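Minor pilin subunit PapF (Escherichia coli, PDB 2W07) serves as a minor subunit of pili, the surface filaments that probably enable the bacterium to colonize the epithelium of host organs. Local coordinates at residues I17-N22 with T45-C50; V25-I30 with S122-N127; N31-D36 with G130-G135. The protein carries 1 engineered substitution. One frame throughout, in Å; residues are numbered along the deposited sequence.

Interaction 1: residues I17-N22 with T45-C50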
ATOM      1  N   ILE B  17       0.638   7.600   9.520  1.00 36.67           N
ATOM      2  CA  ILE B  17      -0.587   7.025  10.064  1.00 36.09           C
ATOM      3  C   ILE B  17      -0.794   7.361  11.534  1.00 38.11           C
ATOM      4  O   ILE B  17       0.003   6.978  12.397  1.00 34.88           O
ATOM      5  CB  ILE B  17      -0.595   5.499   9.868  1.00 35.84           C
ATOM      6  CG1 ILE B  17      -0.316   5.175   8.396  1.00 34.94           C
ATOM      7  CG2 ILE B  17      -1.934   4.927  10.290  1.00 34.95           C
ATOM      8  CD1 ILE B  17      -1.254   5.870   7.414  1.00 33.27           C
ATOM      9  N   ASN B  18      -1.896   8.066  11.787  1.00 40.12           N
ATOM     10  CA  ASN B  18      -2.285   8.552  13.105  1.00 42.41           C
ATOM     11  C   ASN B  18      -1.076   8.993  13.935  1.00 41.93           C
ATOM     12  O   ASN B  18      -0.818   8.510  15.036  1.00 39.68           O
ATOM     13  CB  ASN B  18      -3.171   7.524  13.834  1.00 46.91           C
ATOM     14  CG  ASN B  18      -2.390   6.527  14.637  1.00 50.00           C
ATOM     15  OD1 ASN B  18      -1.447   5.917  14.140  1.00 54.53           O
ATOM     16  ND2 ASN B  18      -2.787   6.341  15.897  1.00 49.73           N
ATOM     17  N   ASN B  19      -0.337   9.931  13.352  1.00 42.60           N
ATOM     18  CA  ASN B  19       0.848  10.535  13.956  1.00 44.70           C
ATOM     19  C   ASN B  19       1.879   9.566  14.520  1.00 42.13           C
ATOM     20  O   ASN B  19       2.368   9.751  15.635  1.00 42.12           O
ATOM     21  CB  ASN B  19       0.417  11.526  15.042  1.00 47.66           C
ATOM     22  CG  ASN B  19      -0.516  12.594  14.510  1.00 51.78           C
ATOM     23  OD1 ASN B  19      -0.143  13.390  13.639  1.00 53.86           O
ATOM     24  ND2 ASN B  19      -1.745  12.612  15.021  1.00 53.95           N
ATOM     25  N   GLY B  20       2.207   8.540  13.742  1.00 39.58           N
ATOM     26  CA  GLY B  20       3.200   7.566  14.159  1.00 36.46           C
ATOM     27  C   GLY B  20       2.966   6.906  15.504  1.00 35.91           C
ATOM     28  O   GLY B  20       3.887   6.308  16.067  1.00 32.86           O
ATOM     29  N   GLN B  21       1.743   7.006  16.021  1.00 34.63           N
ATOM     30  CA  GLN B  21       1.415   6.400  17.304  1.00 36.17           C
ATOM     31  C   GLN B  21       0.978   4.957  17.095  1.00 38.04           C
ATOM     32  O   GLN B  21       0.638   4.555  15.988  1.00 37.63           O
ATOM     33  CB  GLN B  21       0.307   7.189  17.993  1.00 37.42           C
ATOM     34  N   ASN B  22       0.981   4.180  18.169  1.00 39.68           N
ATOM     35  CA  ASN B  22       0.594   2.786  18.082  1.00 40.32           C
ATOM     36  C   ASN B  22      -0.925   2.665  18.033  1.00 40.49           C
ATOM     37  O   ASN B  22      -1.639   3.437  18.668  1.00 38.35           O
ATOM     38  CB  ASN B  22       1.160   2.024  19.277  1.00 42.06           C
ATOM     39  CG  ASN B  22       1.083   0.528  19.098  1.00 45.31           C
ATOM     40  OD1 ASN B  22       1.287   0.009  17.996  1.00 47.29           O
ATOM     41  ND2 ASN B  22       0.807  -0.183  20.185  1.00 47.52           N
ATOM     42  N   THR B  45     -10.897   5.149  14.711  1.00 53.61           N
ATOM     43  CA  THR B  45     -10.663   6.083  13.622  1.00 53.36           C
ATOM     44  C   THR B  45      -9.188   6.466  13.617  1.00 53.00           C
ATOM     45  O   THR B  45      -8.688   7.066  14.572  1.00 54.00           O
ATOM     46  CB  THR B  45     -11.516   7.363  13.776  1.00 54.17           C
ATOM     47  OG1 THR B  45     -12.901   7.042  13.603  1.00 55.03           O
ATOM     48  CG2 THR B  45     -11.112   8.401  12.741  1.00 52.90           C
ATOM     49  N   ILE B  46      -8.491   6.103  12.547  1.00 50.60           N
ATOM     50  CA  ILE B  46      -7.078   6.420  12.431  1.00 48.58           C
ATOM     51  C   ILE B  46      -6.863   7.403  11.282  1.00 46.97           C
ATOM     52  O   ILE B  46      -7.364   7.206  10.175  1.00 45.19           O
ATOM     53  CB  ILE B  46      -6.244   5.135  12.234  1.00 48.95           C
ATOM     54  CG1 ILE B  46      -6.663   4.410  10.957  1.00 49.77           C
ATOM     55  CG2 ILE B  46      -6.455   4.201  13.416  1.00 48.83           C
ATOM     56  CD1 ILE B  46      -5.870   4.808   9.747  1.00 50.33           C
ATOM     57  N   SER B  47      -6.122   8.470  11.568  1.00 44.59           N
ATOM     58  CA  SER B  47      -5.852   9.515  10.590  1.00 43.37           C
ATOM     59  C   SER B  47      -4.739   9.190   9.599  1.00 42.26           C
ATOM     60  O   SER B  47      -3.754   8.524   9.936  1.00 39.64           O
ATOM     61  CB  SER B  47      -5.526  10.822  11.315  1.00 44.21           C
ATOM     62  OG  SER B  47      -4.430  10.643  12.196  1.00 45.14           O
ATOM     63  N   ILE B  48      -4.916   9.679   8.374  1.00 41.06           N
ATOM     64  CA  ILE B  48      -3.962   9.479   7.290  1.00 41.47           C
ATOM     65  C   ILE B  48      -3.532  10.846   6.751  1.00 41.99           C
ATOM     66  O   ILE B  48      -4.298  11.504   6.048  1.00 41.69           O
ATOM     67  CB  ILE B  48      -4.595   8.692   6.115  1.00 41.71           C
ATOM     68  CG1 ILE B  48      -5.413   7.508   6.635  1.00 40.67           C
ATOM     69  CG2 ILE B  48      -3.506   8.211   5.170  1.00 42.12           C
ATOM     70  CD1 ILE B  48      -4.601   6.452   7.330  1.00 42.67           C
ATOM     71  N   SER B  49      -2.314  11.267   7.079  1.00 43.25           N
ATOM     72  CA  SER B  49      -1.785  12.556   6.621  1.00 44.51           C
ATOM     73  C   SER B  49      -0.770  12.339   5.503  1.00 44.25           C
ATOM     74  O   SER B  49       0.297  11.774   5.728  1.00 43.18           O
ATOM     75  CB  SER B  49      -1.124  13.298   7.790  1.00 44.84           C
ATOM     76  OG  SER B  49      -0.383  14.423   7.338  1.00 45.83           O
ATOM     77  N   CYS B  50      -1.104  12.791   4.300  1.00 47.86           N
ATOM     78  CA  CYS B  50      -0.217  12.617   3.152  1.00 51.06           C
ATOM     79  C   CYS B  50       0.496  13.888   2.701  1.00 54.00           C
ATOM     80  O   CYS B  50       0.067  14.995   3.019  1.00 53.84           O
ATOM     81  CB  CYS B  50      -0.994  12.050   1.968  1.00 49.31           C
ATOM     82  SG  CYS B  50      -1.804  10.452   2.267  1.00 48.95           S
TER
HETATM   83  O   HOH W   1      -1.375  10.742  10.864  1.00 37.18           O
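I17 leaves its backbone with CB on the same side of the sheet as that of I48, and its two branches separate at once. CG2 stands anti to the backbone N and crosses obliquely to I46, meeting CD1 of that residue at 4.0 Å. CG1 lies beside the backbone N (chi1 -52°) and carries the tip, CD1, alongside I48. There I17 CD1 comes within 3.4 Å of I48 CD1, tighter than usual van der Waals contact, and it also touches I48 CG2 at 3.9 Å. The two isoleucines run side by side, pointing the same way, as expected of an antiparallel non-hydrogen-bonded pair.

One straight bond next to this pair fixes the backbone: N18 N donates to S47 O at 2.7 Å, with 168° at the hydrogen and the donor in the carbonyl plane. I17 CA makes a CA-H...O contact with the same S47 O at 3.5 Å. Beyond it the chain turns away from the strand, since N18, N19 and G20 all have positive phi. A water joins the two segments, accepting from N19 N at 2.8 Å and meeting S47 OG weakly at 3.3 Å.

The short strand 16-17 is thus the outermost neighbour of strand 42-49 within this chain. S49 pairs with T16, and the C15–C50 disulfide joins the residues just outside the two strands. On its other side, strand 42-49 bonds through I46 and I48 to F118 and S116 of strand 116-126, while I23 and an apolar side chain of another protein's chain pack on I17.

Interaction 2: residues V25-I30 with S122-N127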
ATOM      1  N   VAL B  25      -6.943  -1.479  19.631  1.00 51.09           N
ATOM      2  CA  VAL B  25      -8.374  -1.439  19.891  1.00 51.40           C
ATOM      3  C   VAL B  25      -8.583  -2.155  21.223  1.00 52.74           C
ATOM      4  O   VAL B  25      -8.451  -3.377  21.301  1.00 53.20           O
ATOM      5  CB  VAL B  25      -9.163  -2.178  18.797  1.00 51.35           C
ATOM      6  CG1 VAL B  25     -10.652  -1.959  18.995  1.00 50.31           C
ATOM      7  CG2 VAL B  25      -8.721  -1.703  17.422  1.00 49.84           C
ATOM      8  N   ASP B  26      -8.893  -1.391  22.266  1.00 53.53           N
ATOM      9  CA  ASP B  26      -9.103  -1.950  23.598  1.00 54.51           C
ATOM     10  C   ASP B  26     -10.577  -2.225  23.857  1.00 55.48           C
ATOM     11  O   ASP B  26     -11.432  -1.375  23.613  1.00 55.85           O
ATOM     12  CB  ASP B  26      -8.555  -0.996  24.659  1.00 53.52           C
ATOM     13  N   PHE B  27     -10.871  -3.421  24.353  1.00 56.70           N
ATOM     14  CA  PHE B  27     -12.244  -3.805  24.643  1.00 58.68           C
ATOM     15  C   PHE B  27     -12.519  -3.718  26.138  1.00 59.94           C
ATOM     16  O   PHE B  27     -13.566  -4.147  26.617  1.00 60.56           O
ATOM     17  CB  PHE B  27     -12.512  -5.226  24.139  1.00 56.78           C
ATOM     18  CG  PHE B  27     -12.272  -5.396  22.669  1.00 55.68           C
ATOM     19  CD1 PHE B  27     -10.978  -5.501  22.170  1.00 54.77           C
ATOM     20  CD2 PHE B  27     -13.336  -5.404  21.776  1.00 53.59           C
ATOM     21  CE1 PHE B  27     -10.749  -5.607  20.801  1.00 54.86           C
ATOM     22  CE2 PHE B  27     -13.116  -5.509  20.407  1.00 54.35           C
ATOM     23  CZ  PHE B  27     -11.819  -5.611  19.918  1.00 53.49           C
ATOM     24  N   GLY B  28     -11.568  -3.151  26.870  1.00 62.32           N
ATOM     25  CA  GLY B  28     -11.727  -3.020  28.304  1.00 65.13           C
ATOM     26  C   GLY B  28     -11.819  -4.367  28.990  1.00 66.61           C
ATOM     27  O   GLY B  28     -11.361  -5.378  28.456  1.00 67.14           O
ATOM     28  N   ASN B  29     -12.417  -4.388  30.176  1.00 68.14           N
ATOM     29  CA  ASN B  29     -12.552  -5.627  30.922  1.00 69.61           C
ATOM     30  C   ASN B  29     -13.937  -6.222  30.701  1.00 69.99           C
ATOM     31  O   ASN B  29     -14.918  -5.797  31.316  1.00 70.18           O
ATOM     32  CB  ASN B  29     -12.318  -5.375  32.413  1.00 70.59           C
ATOM     33  CG  ASN B  29     -11.767  -6.595  33.127  1.00 71.96           C
ATOM     34  OD1 ASN B  29     -12.382  -7.661  33.128  1.00 72.20           O
ATOM     35  ND2 ASN B  29     -10.593  -6.444  33.735  1.00 73.20           N
ATOM     36  N   ILE B  30     -14.008  -7.207  29.810  1.00 69.57           N
ATOM     37  CA  ILE B  30     -15.268  -7.864  29.494  1.00 69.18           C
ATOM     38  C   ILE B  30     -15.101  -9.376  29.521  1.00 69.28           C
ATOM     39  O   ILE B  30     -14.025  -9.893  29.228  1.00 69.03           O
ATOM     40  CB  ILE B  30     -15.773  -7.455  28.097  1.00 68.60           C
ATOM     41  CG1 ILE B  30     -14.807  -7.970  27.025  1.00 68.27           C
ATOM     42  CG2 ILE B  30     -15.907  -5.936  28.018  1.00 67.34           C
ATOM     43  CD1 ILE B  30     -15.286  -7.756  25.610  1.00 68.77           C
ATOM     44  N   SER B 122     -14.726  -3.051  15.397  1.00 40.06           N
ATOM     45  CA  SER B 122     -14.373  -4.390  15.835  1.00 42.08           C
ATOM     46  C   SER B 122     -15.340  -4.823  16.923  1.00 43.17           C
ATOM     47  O   SER B 122     -15.609  -4.073  17.861  1.00 43.65           O
ATOM     48  CB  SER B 122     -12.941  -4.407  16.378  1.00 43.17           C
ATOM     49  OG  SER B 122     -12.021  -3.917  15.416  1.00 43.02           O
ATOM     50  N   VAL B 123     -15.866  -6.033  16.798  1.00 43.35           N
ATOM     51  CA  VAL B 123     -16.802  -6.549  17.784  1.00 43.31           C
ATOM     52  C   VAL B 123     -16.526  -8.018  18.099  1.00 42.18           C
ATOM     53  O   VAL B 123     -16.387  -8.843  17.195  1.00 41.02           O
ATOM     54  CB  VAL B 123     -18.263  -6.379  17.296  1.00 44.29           C
ATOM     55  CG1 VAL B 123     -18.398  -6.891  15.881  1.00 44.83           C
ATOM     56  CG2 VAL B 123     -19.218  -7.115  18.229  1.00 44.62           C
ATOM     57  N   PRO B 124     -16.439  -8.359  19.396  1.00 40.92           N
ATOM     58  CA  PRO B 124     -16.178  -9.735  19.821  1.00 40.54           C
ATOM     59  C   PRO B 124     -17.171 -10.721  19.221  1.00 39.28           C
ATOM     60  O   PRO B 124     -18.338 -10.392  19.006  1.00 38.03           O
ATOM     61  CB  PRO B 124     -16.245  -9.645  21.348  1.00 40.92           C
ATOM     62  CG  PRO B 124     -17.145  -8.476  21.590  1.00 43.33           C
ATOM     63  CD  PRO B 124     -16.666  -7.489  20.562  1.00 42.22           C
ATOM     64  N   PHE B 125     -16.692 -11.930  18.944  1.00 39.21           N
ATOM     65  CA  PHE B 125     -17.516 -12.960  18.332  1.00 40.65           C
ATOM     66  C   PHE B 125     -17.129 -14.377  18.768  1.00 41.71           C
ATOM     67  O   PHE B 125     -15.980 -14.788  18.617  1.00 40.37           O
ATOM     68  CB  PHE B 125     -17.397 -12.851  16.811  1.00 40.57           C
ATOM     69  CG  PHE B 125     -18.141 -13.917  16.058  1.00 43.05           C
ATOM     70  CD1 PHE B 125     -19.528 -13.898  15.985  1.00 43.72           C
ATOM     71  CD2 PHE B 125     -17.454 -14.941  15.419  1.00 44.12           C
ATOM     72  CE1 PHE B 125     -20.221 -14.885  15.286  1.00 44.39           C
ATOM     73  CE2 PHE B 125     -18.135 -15.934  14.716  1.00 43.66           C
ATOM     74  CZ  PHE B 125     -19.521 -15.904  14.651  1.00 45.24           C
ATOM     75  N   ARG B 126     -18.083 -15.122  19.317  1.00 41.09           N
ATOM     76  CA  ARG B 126     -17.793 -16.495  19.709  1.00 42.41           C
ATOM     77  C   ARG B 126     -18.629 -17.430  18.849  1.00 39.63           C
ATOM     78  O   ARG B 126     -19.854 -17.347  18.823  1.00 40.23           O
ATOM     79  CB  ARG B 126     -18.029 -16.722  21.211  1.00 43.79           C
ATOM     80  CG  ARG B 126     -19.353 -16.275  21.775  1.00 49.85           C
ATOM     81  CD  ARG B 126     -19.305 -16.367  23.305  1.00 52.26           C
ATOM     82  NE  ARG B 126     -20.568 -15.978  23.931  1.00 54.29           N
ATOM     83  CZ  ARG B 126     -21.580 -16.808  24.161  1.00 54.42           C
ATOM     84  NH1 ARG B 126     -21.484 -18.088  23.826  1.00 54.14           N
ATOM     85  NH2 ARG B 126     -22.695 -16.352  24.716  1.00 54.54           N
ATOM     86  N   ASN B 127     -17.936 -18.301  18.121  1.00 39.08           N
ATOM     87  CA  ASN B 127     -18.563 -19.239  17.201  1.00 39.05           C
ATOM     88  C   ASN B 127     -18.910 -20.578  17.827  1.00 40.27           C
ATOM     89  O   ASN B 127     -19.094 -21.568  17.117  1.00 40.73           O
ATOM     90  CB  ASN B 127     -17.638 -19.476  16.015  1.00 37.80           C
ATOM     91  CG  ASN B 127     -16.371 -20.210  16.413  1.00 39.06           C
ATOM     92  OD1 ASN B 127     -16.024 -20.262  17.596  1.00 39.37           O
ATOM     93  ND2 ASN B 127     -15.671 -20.773  15.434  1.00 35.24           N
TER
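F27 carries this contact in the interior of the incomplete immunoglobulin-like fold of pilins. Its ring lies against strand 116-126, and three of its carbons do the touching. CZ meets S122 CB at 3.9 Å, CE2 lies 3.8 Å from S122 O, and CD2 and CE2 both stand 4.1 Å from P124 CD. F27 and P124 slide past each other in opposite directions. CG is anti to the carbonyl carbon (chi1 -58°), which turns the ring toward strand 116-126. V25, two residues earlier, points the same way and brings CG1 to 4.3 Å from S122 CB.

The backbones do not pair: the CA atoms of V25 and S122 are 7.8 Å apart and those of F27 and P124 8.6 Å, so the contact is made mainly through side chains. Alternation along the strand supplies the partners, with S122 and P124 turned toward residues 25-30 and V123 turned away. Further out, I83 touches both F27 and S122, V42 touches V25 and F27, and the F137 ring meets that of F27 with planes at about 60°. Backbone bonds from V123 to A84 and from F125 to G82 hold the strand in its sheet. V25 and D26 also pair antiparallel with a strand from a chain of another protein, consistent with completion of the pilin fold by a strand from outside.

At the end of the contact, the extended I30 chain (chi2 174°) places CD1 4.5 Å from P124 CG.

Interaction 3: residues N31-D36 with G130-G135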
ATOM      1  N   ASN B  31     -16.169 -10.082  29.879  1.00 70.09           N
ATOM      2  CA  ASN B  31     -16.133 -11.537  29.927  1.00 71.04           C
ATOM      3  C   ASN B  31     -16.359 -12.049  28.512  1.00 71.23           C
ATOM      4  O   ASN B  31     -17.338 -11.678  27.866  1.00 71.70           O
ATOM      5  CB  ASN B  31     -17.235 -12.074  30.846  1.00 71.31           C
ATOM      6  CG  ASN B  31     -17.111 -13.570  31.091  1.00 72.21           C
ATOM      7  OD1 ASN B  31     -16.997 -14.358  30.152  1.00 72.02           O
ATOM      8  ND2 ASN B  31     -17.140 -13.965  32.360  1.00 72.65           N
ATOM      9  N   PRO B  32     -15.452 -12.903  28.008  1.00 71.33           N
ATOM     10  CA  PRO B  32     -15.573 -13.458  26.656  1.00 71.23           C
ATOM     11  C   PRO B  32     -16.941 -14.081  26.353  1.00 71.87           C
ATOM     12  O   PRO B  32     -17.166 -14.598  25.258  1.00 71.75           O
ATOM     13  CB  PRO B  32     -14.437 -14.475  26.607  1.00 71.12           C
ATOM     14  CG  PRO B  32     -13.386 -13.814  27.446  1.00 70.73           C
ATOM     15  CD  PRO B  32     -14.187 -13.329  28.635  1.00 71.20           C
ATOM     16  N   GLU B  33     -17.848 -14.031  27.327  1.00 72.59           N
ATOM     17  CA  GLU B  33     -19.201 -14.562  27.164  1.00 72.78           C
ATOM     18  C   GLU B  33     -20.161 -13.432  26.797  1.00 72.04           C
ATOM     19  O   GLU B  33     -20.694 -12.746  27.671  1.00 71.94           O
ATOM     20  CB  GLU B  33     -19.665 -15.237  28.454  1.00 74.11           C
ATOM     21  CG  GLU B  33     -19.180 -16.666  28.606  1.00 77.25           C
ATOM     22  CD  GLU B  33     -19.751 -17.579  27.539  1.00 78.75           C
ATOM     23  OE1 GLU B  33     -19.399 -17.399  26.353  1.00 79.90           O
ATOM     24  OE2 GLU B  33     -20.559 -18.470  27.883  1.00 78.83           O
ATOM     25  N   HIS B  34     -20.382 -13.254  25.499  1.00 71.29           N
ATOM     26  CA  HIS B  34     -21.251 -12.196  24.997  1.00 71.16           C
ATOM     27  C   HIS B  34     -22.166 -12.664  23.868  1.00 70.54           C
ATOM     28  O   HIS B  34     -22.140 -13.830  23.474  1.00 69.59           O
ATOM     29  CB  HIS B  34     -20.388 -11.049  24.498  1.00 71.94           C
ATOM     30  CG  HIS B  34     -19.288 -11.500  23.595  1.00 73.08           C
ATOM     31  ND1 HIS B  34     -19.526 -12.204  22.434  1.00 73.06           N
ATOM     32  CD2 HIS B  34     -17.943 -11.396  23.703  1.00 73.05           C
ATOM     33  CE1 HIS B  34     -18.376 -12.515  21.868  1.00 74.10           C
ATOM     34  NE2 HIS B  34     -17.400 -12.038  22.618  1.00 74.94           N
ATOM     35  N   VAL B  35     -22.956 -11.730  23.342  1.00 69.89           N
ATOM     36  CA  VAL B  35     -23.913 -12.012  22.275  1.00 69.73           C
ATOM     37  C   VAL B  35     -23.344 -11.935  20.863  1.00 69.87           C
ATOM     38  O   VAL B  35     -24.032 -12.263  19.898  1.00 68.62           O
ATOM     39  CB  VAL B  35     -25.113 -11.050  22.359  1.00 70.07           C
ATOM     40  CG1 VAL B  35     -25.826 -11.226  23.685  1.00 70.84           C
ATOM     41  CG2 VAL B  35     -24.636  -9.613  22.209  1.00 69.90           C
ATOM     42  N   ASP B  36     -22.092 -11.497  20.752  1.00 71.29           N
ATOM     43  CA  ASP B  36     -21.405 -11.362  19.468  1.00 72.95           C
ATOM     44  C   ASP B  36     -22.331 -11.053  18.294  1.00 74.65           C
ATOM     45  O   ASP B  36     -22.188 -11.616  17.209  1.00 75.55           O
ATOM     46  CB  ASP B  36     -20.588 -12.622  19.155  1.00 71.44           C
ATOM     47  CG  ASP B  36     -21.426 -13.880  19.154  1.00 69.61           C
ATOM     48  OD1 ASP B  36     -21.824 -14.328  20.245  1.00 70.32           O
ATOM     49  OD2 ASP B  36     -21.689 -14.422  18.062  1.00 67.76           O
ATOM     50  N   GLY B 130     -20.707 -23.234  25.125  1.00 51.50           N
ATOM     51  CA  GLY B 130     -19.825 -23.947  26.028  1.00 53.99           C
ATOM     52  C   GLY B 130     -18.740 -23.087  26.646  1.00 54.67           C
ATOM     53  O   GLY B 130     -18.670 -21.885  26.398  1.00 54.62           O
ATOM     54  N   ILE B 131     -17.888 -23.720  27.446  1.00 55.54           N
ATOM     55  CA  ILE B 131     -16.806 -23.039  28.141  1.00 57.28           C
ATOM     56  C   ILE B 131     -15.667 -22.576  27.239  1.00 59.01           C
ATOM     57  O   ILE B 131     -15.300 -23.247  26.272  1.00 58.78           O
ATOM     58  CB  ILE B 131     -16.255 -23.943  29.246  1.00 56.77           C
ATOM     59  N   LEU B 132     -15.111 -21.417  27.575  1.00 61.12           N
ATOM     60  CA  LEU B 132     -13.998 -20.844  26.830  1.00 63.85           C
ATOM     61  C   LEU B 132     -12.769 -20.829  27.730  1.00 65.35           C
ATOM     62  O   LEU B 132     -12.809 -20.291  28.837  1.00 66.34           O
ATOM     63  CB  LEU B 132     -14.319 -19.414  26.387  1.00 62.69           C
ATOM     64  CG  LEU B 132     -15.435 -19.201  25.362  1.00 62.70           C
ATOM     65  CD1 LEU B 132     -15.590 -17.709  25.091  1.00 61.79           C
ATOM     66  CD2 LEU B 132     -15.115 -19.950  24.079  1.00 60.37           C
ATOM     67  N   ASN B 133     -11.684 -21.426  27.250  1.00 67.32           N
ATOM     68  CA  ASN B 133     -10.442 -21.480  28.007  1.00 68.52           C
ATOM     69  C   ASN B 133      -9.692 -20.153  27.948  1.00 68.99           C
ATOM     70  O   ASN B 133      -8.789 -19.973  27.134  1.00 68.91           O
ATOM     71  CB  ASN B 133      -9.551 -22.610  27.478  1.00 69.83           C
ATOM     72  CG  ASN B 133      -9.328 -22.532  25.975  1.00 70.58           C
ATOM     73  OD1 ASN B 133      -8.778 -21.560  25.464  1.00 71.84           O
ATOM     74  ND2 ASN B 133      -9.755 -23.566  25.261  1.00 71.76           N
ATOM     75  N   GLY B 134     -10.074 -19.221  28.817  1.00 69.25           N
ATOM     76  CA  GLY B 134      -9.409 -17.932  28.840  1.00 69.02           C
ATOM     77  C   GLY B 134     -10.309 -16.777  29.228  1.00 68.98           C
ATOM     78  O   GLY B 134     -11.415 -16.637  28.705  1.00 69.43           O
ATOM     79  N   GLY B 135      -9.828 -15.952  30.154  1.00 68.62           N
ATOM     80  CA  GLY B 135     -10.590 -14.802  30.602  1.00 68.46           C
ATOM     81  C   GLY B 135     -10.051 -13.555  29.930  1.00 68.15           C
ATOM     82  O   GLY B 135     -10.733 -12.533  29.837  1.00 68.65           O
TER
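E33 OE1 is gripped by one charged partner, R126 NE of strand 116-126, in a salt bridge. R126 NE also makes a weak hydrogen bond to H34 O, so the guanidinium holds two consecutive residues of the loop. To reach it, the E33 chain is bent at chi2 (-64°) and crosses L132 obliquely, leaving OE1 4.0 Å from L132 CD1.

The packing itself centres on that methyl. L132 has CG anti to the carbonyl carbon and CD1 extended (chi2 179°), which carries CD1 onto the P32 backbone and ring. It lies 3.5 Å from P32 O and 3.8 Å from P32 CB. The rest of the proline ring is turned to backbone carbonyls: CG is 3.7 Å from G134 O, and CD is 3.7 Å from G135 O. Contact across the two segments is therefore mostly carbon on carbon and carbon on carbonyl, with the E33 carboxylate beside the L132 methyl, and without a polar bond.

Each loop has its own internal bracing. N31 OD1 accepts from E33 N at 3.0 Å, forming an Asx turn around P32, although the placement of that nitrogen is less sure. P32 O sits 3.6 Å above one face of the H34 ring, toward its rim. In the other loop, G134 N donates weakly to L132 O in an inverse gamma turn centred on N133.

This is a surface junction of two loops, one joining strand 24-26 to strand 42-49, the other joining strand 116-126 to strand 138-147. Beside it, H34 packs on P124 of strand 116-126, and its ring meets that of F81 in strand 81-87.

In the fold
The three contacts spread along the length of the subunit. Interaction 1 and interaction 3 lie on opposite sides of the chain's centre, with centres 32 Å apart and nearest atoms about 19 Å apart. Interaction 2 falls between them: its centre is 23 Å from interaction 1, whose strand 42-49 neighbours strand 116-126, but only 10 Å from interaction 3. Those two touch directly. R126 NE stands 3.0 Å from E33 OE1, and P124 CB comes to 2.9 Å from H34 NE2, so the same strand end serves both. A chain of another protein comes within reach of interactions 1 and 2.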